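Local coordinates for protein deoxyribodipyrimidine photo-lyase (Oryza sativa Japonica Group, PDB 3UMV) that repairs UV-damaged DNA by using light and a bound FAD to split cyclobutane pyrimidine dimers back into separate pyrimidines, at residues M397-A400 against K401-E405; P453-G456 against K457-Y460; V220-D223 against A224-A227. All coordinates share one frame; numbering follows the deposited sequence.

Contact 1 (M397-A400 against K401-E405); sequences MYWA and KKILE. With FAD (flavin-adenine dinucleotide), chain I; EDO (1,2-ethanediol), chain F.
Lys402, one turn after Tyr398 on helix 393-405, lies across the tyrosine ring, an i to i+4 pairing in the helix that flanks the dimethylbenzene end of the flavin. CB of Lys402 sits near the carbonyl oxygens of Tyr398 and Trp399. CG is anti to its own carbonyl carbon (chi1 -67°) and comes over one ring face, 4.1 Å from the Tyr398 ring centroid, as a CH-pi contact set toward the rim. The chain bends at CD, which passes the CZ-OH end, and CE lies 4.0 Å from Tyr398 CE2. At the tip, NZ forms a salt bridge with Glu405, 2.7 Å to OE2 on its syn lone pair, and also bonds the backbone oxygen of Met461. With an alanine at this position, Glu405 OE2 would probably lose its charged mate and the tyrosine face the methylenes that pack on it. The phenol is held at its far end by Asp375.

Trp399 and Ile403 repeat the spacing: CD1 of Ile403 lies over the face of the Trp399 six-membered ring, 15° off its normal, a CH-pi contact. Trp399 is a predicted tryptophanyl-radical relay in electron transfer; its ring meets that of Trp378, another predicted relay, at a shallow angle, and Gln382 OE1 accepts a hydrogen bond from its NE1. Toward the cofactor, Met397 CG and FAD C8M are 3.7 Å apart, and Ala400 CB touches C7M at the same distance; that methyl also lies at the edge of the Trp399 ring, near its plane.

Contact 2 (P453-G456 against K457-Y460); sequences PVFG and KIRY. With URE (urea), chain K; EDO (1,2-ethanediol), chain F.
Phe455 and Tyr460 meet edge to face. The tyrosine turns the edge carrying CD2 and CE2 toward the phenylalanine, the planes stand at 83° and the centroids are 4.8 Å apart. CD2 is the atom that does the work: it sits over the middle of the Phe455 ring, 3.6 Å from CZ, in a T-shaped stack. With CG anti to the tyrosine's backbone N (chi1 -172°), the ring is carried back over the residue five positions earlier. The Phe455 ring has its own edge occupied as well: the carbonyl oxygens of Ile458 and Arg459 lie in its plane, the latter 3.4 Å from Phe455 CD1, which probably suits the weakly positive C-H rim of the ring.

Phe455 opens a type II' beta turn that runs to Ile458, in the loop between helices 431-442 and 463-469, and the chain reversal is consistent with the two rings meeting. Its closing bond runs from Ile458 N to Phe455 O, 3.0 Å, with the donor well above the carbonyl plane. Gly456 takes a positive phi of 57° at the turn's second position, where a side chain would collide with Lys457 N. Ile458 leads its side chain away to pack on helix 345-353, although its CG2 still lies 4.2 Å from Phe455 CD1.

Leu404 of helix 393-405 lies by the Phe455 face turned away from the tyrosine, and Glu405 of the same helix by its edge. The phenol oxygen of Tyr460 bonds Glu405, and its ring takes a cation-pi contact from Arg452. Arg459 points away from the turn and forms a salt bridge with Asp446. A bound urea lies against Gly456 and Ile458-Tyr460 and is hydrogen-bonded to Lys450 O.

Contact 3 (V220-D223 against A224-A227); sequences VDWD and ALIA. With URE (urea), chain L.
Asp221 reaches forward to take the amide of Ala224: OD2 accepts from Ala224 N at 2.9 Å, the N-H pointing nearly straight (162°) but meeting the oxygen from above the carboxylate plane. The same OD2 also brushes the Ala224 methyl. From the backbone, Asp221 O receives Leu225 N at 3.0 Å. A bound urea also holds the Asp221 backbone, its oxygen accepting from Asp221 N and its N2 giving a weak bond to Asp221 O. Apolar contacts fill in beside these bonds, where Leu225 CD2 is 4.1 Å from Val220 CG1 and 4.2 Å from Trp222 CE3; Val220 CG1 in turn sits over one face of the indole.

This is an N-cap: Asp221 precedes helix 222-231 and occupies one of its first amides, which the opening turn cannot bond internally. Its carboxylate is carried there with CG anti to the backbone N (chi1 -173°). Ile226 N bonds Trp222 O at 2.8 Å, continuing the i to i+4 series that Leu225 N to Asp221 O opens, with Ala227 N to Asp223 O next.

Further out, Val220, Trp222 and Leu225 all rest on Leu113 of strand 111-114, Ile226 packs on helix 87-106, and Asp223 forms a salt bridge with Arg98 of that helix.

Overall arrangement
Along the chain, contact 3 comes first, followed by contact 1 and then contact 2. Contact 3 begins helix 222-231 at the photolyase alpha/beta region, with its centre 39 Å from that of contact 1 and 49 Å from that of contact 2, on the opposite side of the chain's centre from the latter. Contacts 1 and 2 are neighbours, centres 11 Å apart: the loop at 453-460 lies against helix 393-405, where Lys401 NZ meets Arg459 O at 2.7 Å. Contact 1 thus links the flavin side of helix 393-405 to the loop of contact 2, while contact 3 is structural packing elsewhere, away from the annotated sites.

Contact 1 (M397-A400 against K401-E405)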
# COMPACT_ATOMS: atom_id res chain seq x y z
N MET A 397 -11.39 -10.50 6.60
CA MET A 397 -12.82 -10.36 6.29
C MET A 397 -13.68 -10.70 7.52
O MET A 397 -14.56 -9.94 7.90
CB MET A 397 -13.21 -11.25 5.11
CG MET A 397 -12.49 -10.90 3.83
SD MET A 397 -13.00 -11.95 2.44
CE MET A 397 -11.96 -13.36 2.71
N TYR A 398 -13.40 -11.85 8.14
CA TYR A 398 -14.10 -12.29 9.34
C TYR A 398 -13.94 -11.26 10.46
O TYR A 398 -14.91 -10.82 11.07
CB TYR A 398 -13.54 -13.64 9.79
CG TYR A 398 -14.20 -14.21 11.02
CD1 TYR A 398 -13.68 -13.99 12.30
CD2 TYR A 398 -15.36 -14.96 10.91
CE1 TYR A 398 -14.30 -14.54 13.43
CE2 TYR A 398 -15.99 -15.50 12.02
CZ TYR A 398 -15.46 -15.28 13.27
OH TYR A 398 -16.11 -15.82 14.36
N TRP A 399 -12.69 -10.85 10.68
CA TRP A 399 -12.31 -9.91 11.74
C TRP A 399 -13.09 -8.61 11.64
O TRP A 399 -13.68 -8.14 12.63
CB TRP A 399 -10.81 -9.66 11.63
CG TRP A 399 -10.27 -8.58 12.48
CD1 TRP A 399 -9.88 -8.67 13.79
CD2 TRP A 399 -9.95 -7.25 12.06
NE1 TRP A 399 -9.38 -7.47 14.22
CE2 TRP A 399 -9.42 -6.58 13.18
CE3 TRP A 399 -10.08 -6.56 10.86
CZ2 TRP A 399 -9.02 -5.24 13.13
CZ3 TRP A 399 -9.68 -5.24 10.81
CH2 TRP A 399 -9.16 -4.60 11.93
N ALA A 400 -13.14 -8.02 10.47
CA ALA A 400 -13.81 -6.74 10.33
C ALA A 400 -15.33 -6.87 10.43
O ALA A 400 -16.01 -5.98 10.94
CB ALA A 400 -13.40 -6.04 9.02
N LYS A 401 -15.87 -7.96 9.91
CA LYS A 401 -17.31 -8.20 10.00
C LYS A 401 -17.80 -8.39 11.43
O LYS A 401 -18.91 -7.96 11.78
CB LYS A 401 -17.72 -9.36 9.12
CG LYS A 401 -17.64 -9.01 7.65
CD LYS A 401 -18.24 -10.08 6.77
CE LYS A 401 -18.12 -9.67 5.29
NZ LYS A 401 -19.06 -8.58 4.94
N LYS A 402 -16.99 -9.04 12.27
CA LYS A 402 -17.36 -9.15 13.69
C LYS A 402 -17.37 -7.78 14.38
O LYS A 402 -18.16 -7.53 15.28
CB LYS A 402 -16.44 -10.10 14.44
CG LYS A 402 -16.56 -11.55 14.01
CD LYS A 402 -17.96 -12.08 14.28
CE LYS A 402 -18.56 -12.65 13.01
NZ LYS A 402 -19.79 -13.47 13.27
N ILE A 403 -16.49 -6.88 13.94
CA ILE A 403 -16.48 -5.55 14.53
C ILE A 403 -17.80 -4.84 14.24
O ILE A 403 -18.38 -4.20 15.13
CB ILE A 403 -15.28 -4.74 14.04
CG1 ILE A 403 -13.99 -5.42 14.46
CG2 ILE A 403 -15.32 -3.33 14.61
CD1 ILE A 403 -12.73 -4.74 13.95
N LEU A 404 -18.31 -4.99 13.02
CA LEU A 404 -19.66 -4.51 12.69
C LEU A 404 -20.72 -5.14 13.61
O LEU A 404 -21.64 -4.46 14.11
CB LEU A 404 -20.00 -4.84 11.24
CG LEU A 404 -21.45 -4.57 10.82
CD1 LEU A 404 -21.78 -3.09 10.97
CD2 LEU A 404 -21.68 -5.04 9.38
N GLU A 405 -20.58 -6.44 13.85
CA GLU A 405 -21.57 -7.16 14.64
C GLU A 405 -21.55 -6.80 16.13
O GLU A 405 -22.55 -6.96 16.81
CB GLU A 405 -21.34 -8.65 14.49
CG GLU A 405 -22.51 -9.51 14.90
CD GLU A 405 -22.29 -10.97 14.57
OE1 GLU A 405 -23.24 -11.76 14.74
OE2 GLU A 405 -21.19 -11.33 14.11
PA FAD I . -1.79 -12.56 -1.42
O1A FAD I . -3.00 -13.44 -1.33
O2A FAD I . -0.52 -13.29 -1.75
O5B FAD I . -2.10 -11.41 -2.48
C5B FAD I . -1.08 -10.85 -3.29
C4B FAD I . -1.33 -9.35 -3.48
O4B FAD I . -2.60 -9.09 -4.06
C3B FAD I . -1.37 -8.61 -2.15
O3B FAD I . -0.07 -8.30 -1.70
C2B FAD I . -2.14 -7.38 -2.52
O2B FAD I . -1.31 -6.50 -3.25
C1B FAD I . -3.16 -7.93 -3.48
N9A FAD I . -4.42 -8.26 -2.79
C8A FAD I . -4.80 -9.47 -2.27
N7A FAD I . -6.04 -9.31 -1.73
C5A FAD I . -6.43 -8.02 -1.89
C6A FAD I . -7.58 -7.30 -1.55
N6A FAD I . -8.65 -7.88 -1.01
N1A FAD I . -7.68 -5.96 -1.88
C2A FAD I . -6.64 -5.34 -2.54
N3A FAD I . -5.51 -6.05 -2.87
C4A FAD I . -5.42 -7.36 -2.56
N1 FAD I . -4.28 -5.08 2.04
C2 FAD I . -3.21 -4.26 2.19
O2 FAD I . -2.34 -4.29 1.31
N3 FAD I . -3.11 -3.41 3.27
C4 FAD I . -4.10 -3.39 4.24
O4 FAD I . -4.01 -2.63 5.21
C4X FAD I . -5.20 -4.22 4.08
N5 FAD I . -6.21 -4.26 5.01
C5X FAD I . -7.31 -5.08 4.82
C6 FAD I . -8.35 -5.09 5.76
C7 FAD I . -9.45 -5.92 5.57
C7M FAD I . -10.56 -5.90 6.59
C8 FAD I . -9.50 -6.75 4.45
C8M FAD I . -10.66 -7.67 4.20
C9 FAD I . -8.46 -6.74 3.53
C9A FAD I . -7.37 -5.91 3.72
N10 FAD I . -6.34 -5.91 2.80
C10 FAD I . -5.28 -5.06 2.99
C1' FAD I . -6.36 -6.81 1.57
C2' FAD I . -5.69 -8.20 1.78
O2' FAD I . -6.12 -8.89 2.96
C3' FAD I . -4.15 -8.17 1.80
O3' FAD I . -3.69 -7.46 0.68
C4' FAD I . -3.51 -9.56 1.79
O4' FAD I . -3.95 -10.29 2.92
C5' FAD I . -1.99 -9.38 1.79
O5' FAD I . -1.26 -10.55 2.05
P FAD I . -0.42 -11.22 0.85
O1P FAD I . 0.47 -10.19 0.18
O2P FAD I . 0.36 -12.40 1.39
O3P FAD I . -1.67 -11.71 -0.04
C1 EDO F . -26.59 -10.95 14.34
O1 EDO F . -25.66 -10.48 15.23
C2 EDO F . -26.52 -10.58 13.03
O2 EDO F . -27.41 -11.11 12.12

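Contact 2 (P453-G456 against K457-Y460)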
# COMPACT_ATOMS: atom_id res chain seq x y z
N PRO A 453 -30.70 -9.35 10.77
CA PRO A 453 -30.53 -8.29 11.76
C PRO A 453 -29.10 -7.73 11.80
O PRO A 453 -28.13 -8.46 11.60
CB PRO A 453 -30.86 -8.99 13.09
CG PRO A 453 -31.73 -10.13 12.70
CD PRO A 453 -31.23 -10.59 11.37
N VAL A 454 -29.00 -6.43 12.07
CA VAL A 454 -27.71 -5.72 12.20
C VAL A 454 -27.00 -5.51 10.86
O VAL A 454 -26.72 -4.38 10.46
CB VAL A 454 -26.75 -6.41 13.18
CG1 VAL A 454 -25.44 -5.61 13.31
CG2 VAL A 454 -27.39 -6.52 14.55
N PHE A 455 -26.67 -6.59 10.19
CA PHE A 455 -25.97 -6.49 8.93
C PHE A 455 -26.86 -6.01 7.80
O PHE A 455 -26.38 -5.52 6.78
CB PHE A 455 -25.41 -7.85 8.52
CG PHE A 455 -24.11 -8.19 9.16
CD1 PHE A 455 -23.01 -8.52 8.39
CD2 PHE A 455 -23.96 -8.16 10.54
CE1 PHE A 455 -21.80 -8.82 8.98
CE2 PHE A 455 -22.76 -8.47 11.13
CZ PHE A 455 -21.68 -8.82 10.35
N GLY A 456 -28.17 -6.17 7.94
CA GLY A 456 -29.03 -5.98 6.79
C GLY A 456 -28.59 -6.91 5.68
O GLY A 456 -28.36 -8.11 5.91
N LYS A 457 -28.46 -6.38 4.47
CA LYS A 457 -27.99 -7.16 3.32
C LYS A 457 -26.47 -7.23 3.15
O LYS A 457 -25.96 -7.79 2.19
CB LYS A 457 -28.65 -6.66 2.04
CG LYS A 457 -30.17 -6.67 2.13
CD LYS A 457 -30.82 -6.17 0.86
CE LYS A 457 -32.31 -5.97 1.08
NZ LYS A 457 -33.00 -5.48 -0.14
N ILE A 458 -25.73 -6.64 4.08
CA ILE A 458 -24.27 -6.72 4.02
C ILE A 458 -23.91 -8.18 4.26
O ILE A 458 -24.49 -8.82 5.13
CB ILE A 458 -23.61 -5.86 5.11
CG1 ILE A 458 -24.02 -4.39 4.94
CG2 ILE A 458 -22.10 -6.02 5.08
CD1 ILE A 458 -23.72 -3.83 3.55
N ARG A 459 -22.95 -8.70 3.50
CA ARG A 459 -22.52 -10.10 3.63
C ARG A 459 -22.13 -10.48 5.07
O ARG A 459 -21.37 -9.77 5.74
CB ARG A 459 -21.36 -10.39 2.67
CG ARG A 459 -20.91 -11.86 2.67
CD ARG A 459 -19.54 -12.05 2.01
NE ARG A 459 -19.52 -11.60 0.62
CZ ARG A 459 -19.00 -12.30 -0.39
NH1 ARG A 459 -18.46 -13.49 -0.15
NH2 ARG A 459 -19.03 -11.82 -1.63
N TYR A 460 -22.66 -11.62 5.53
CA TYR A 460 -22.44 -12.10 6.89
C TYR A 460 -21.45 -13.26 6.86
O TYR A 460 -21.41 -14.02 5.89
CB TYR A 460 -23.77 -12.57 7.50
CG TYR A 460 -23.68 -12.91 8.98
CD1 TYR A 460 -23.85 -14.22 9.42
CD2 TYR A 460 -23.44 -11.93 9.92
CE1 TYR A 460 -23.78 -14.53 10.76
CE2 TYR A 460 -23.36 -12.24 11.28
CZ TYR A 460 -23.53 -13.54 11.69
OH TYR A 460 -23.45 -13.86 13.03
C URE K . -26.25 -12.23 4.74
O URE K . -26.43 -11.07 5.10
N1 URE K . -25.07 -12.65 4.34
N2 URE K . -27.25 -13.08 4.76
C1 EDO F . -26.59 -10.95 14.34
O1 EDO F . -25.66 -10.48 15.23
C2 EDO F . -26.52 -10.58 13.03
O2 EDO F . -27.41 -11.11 12.12

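Contact 3 (V220-D223 against A224-A227)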
# COMPACT_ATOMS: atom_id res chain seq x y z
N VAL A 220 23.54 11.21 6.26
CA VAL A 220 22.63 10.75 7.30
C VAL A 220 23.30 9.73 8.21
O VAL A 220 23.97 8.81 7.73
CB VAL A 220 21.39 10.09 6.68
CG1 VAL A 220 20.44 9.60 7.76
CG2 VAL A 220 20.69 11.06 5.74
N ASP A 221 23.12 9.89 9.51
CA ASP A 221 23.43 8.81 10.45
C ASP A 221 22.15 8.01 10.65
O ASP A 221 21.30 8.38 11.45
CB ASP A 221 23.93 9.37 11.78
CG ASP A 221 24.43 8.27 12.73
OD1 ASP A 221 25.52 8.44 13.32
OD2 ASP A 221 23.75 7.23 12.90
N TRP A 222 22.02 6.92 9.90
CA TRP A 222 20.79 6.15 9.89
C TRP A 222 20.46 5.50 11.23
O TRP A 222 19.30 5.47 11.64
CB TRP A 222 20.83 5.09 8.78
CG TRP A 222 20.79 5.68 7.41
CD1 TRP A 222 21.85 6.01 6.62
CD2 TRP A 222 19.61 5.99 6.65
NE1 TRP A 222 21.41 6.52 5.42
CE2 TRP A 222 20.04 6.51 5.41
CE3 TRP A 222 18.24 5.88 6.89
CZ2 TRP A 222 19.15 6.94 4.42
CZ3 TRP A 222 17.36 6.29 5.91
CH2 TRP A 222 17.81 6.81 4.69
N ASP A 223 21.46 4.98 11.92
CA ASP A 223 21.23 4.44 13.26
C ASP A 223 20.62 5.49 14.21
O ASP A 223 19.66 5.20 14.93
CB ASP A 223 22.50 3.80 13.83
CG ASP A 223 22.87 2.50 13.13
OD1 ASP A 223 21.95 1.74 12.74
OD2 ASP A 223 24.07 2.22 12.96
N ALA A 224 21.15 6.71 14.18
CA ALA A 224 20.62 7.78 15.04
C ALA A 224 19.21 8.16 14.62
O ALA A 224 18.34 8.33 15.46
CB ALA A 224 21.50 8.98 14.99
N LEU A 225 19.01 8.33 13.32
CA LEU A 225 17.69 8.68 12.78
C LEU A 225 16.62 7.65 13.09
O LEU A 225 15.54 7.98 13.57
CB LEU A 225 17.78 8.91 11.27
CG LEU A 225 16.43 9.10 10.58
CD1 LEU A 225 15.80 10.40 11.03
CD2 LEU A 225 16.59 9.05 9.07
N ILE A 226 16.92 6.38 12.83
CA ILE A 226 15.96 5.32 13.13
C ILE A 226 15.60 5.29 14.61
O ILE A 226 14.42 5.21 14.97
CB ILE A 226 16.48 3.96 12.68
CG1 ILE A 226 16.51 3.92 11.15
CG2 ILE A 226 15.58 2.84 13.23
CD1 ILE A 226 17.31 2.81 10.57
N ALA A 227 16.60 5.38 15.49
CA ALA A 227 16.32 5.38 16.92
C ALA A 227 15.44 6.56 17.31
O ALA A 227 14.50 6.42 18.09
CB ALA A 227 17.61 5.38 17.73
C URE L . 21.37 12.46 11.90
O URE L . 22.05 12.25 10.90
N1 URE L . 21.39 13.63 12.48
N2 URE L . 20.62 11.50 12.39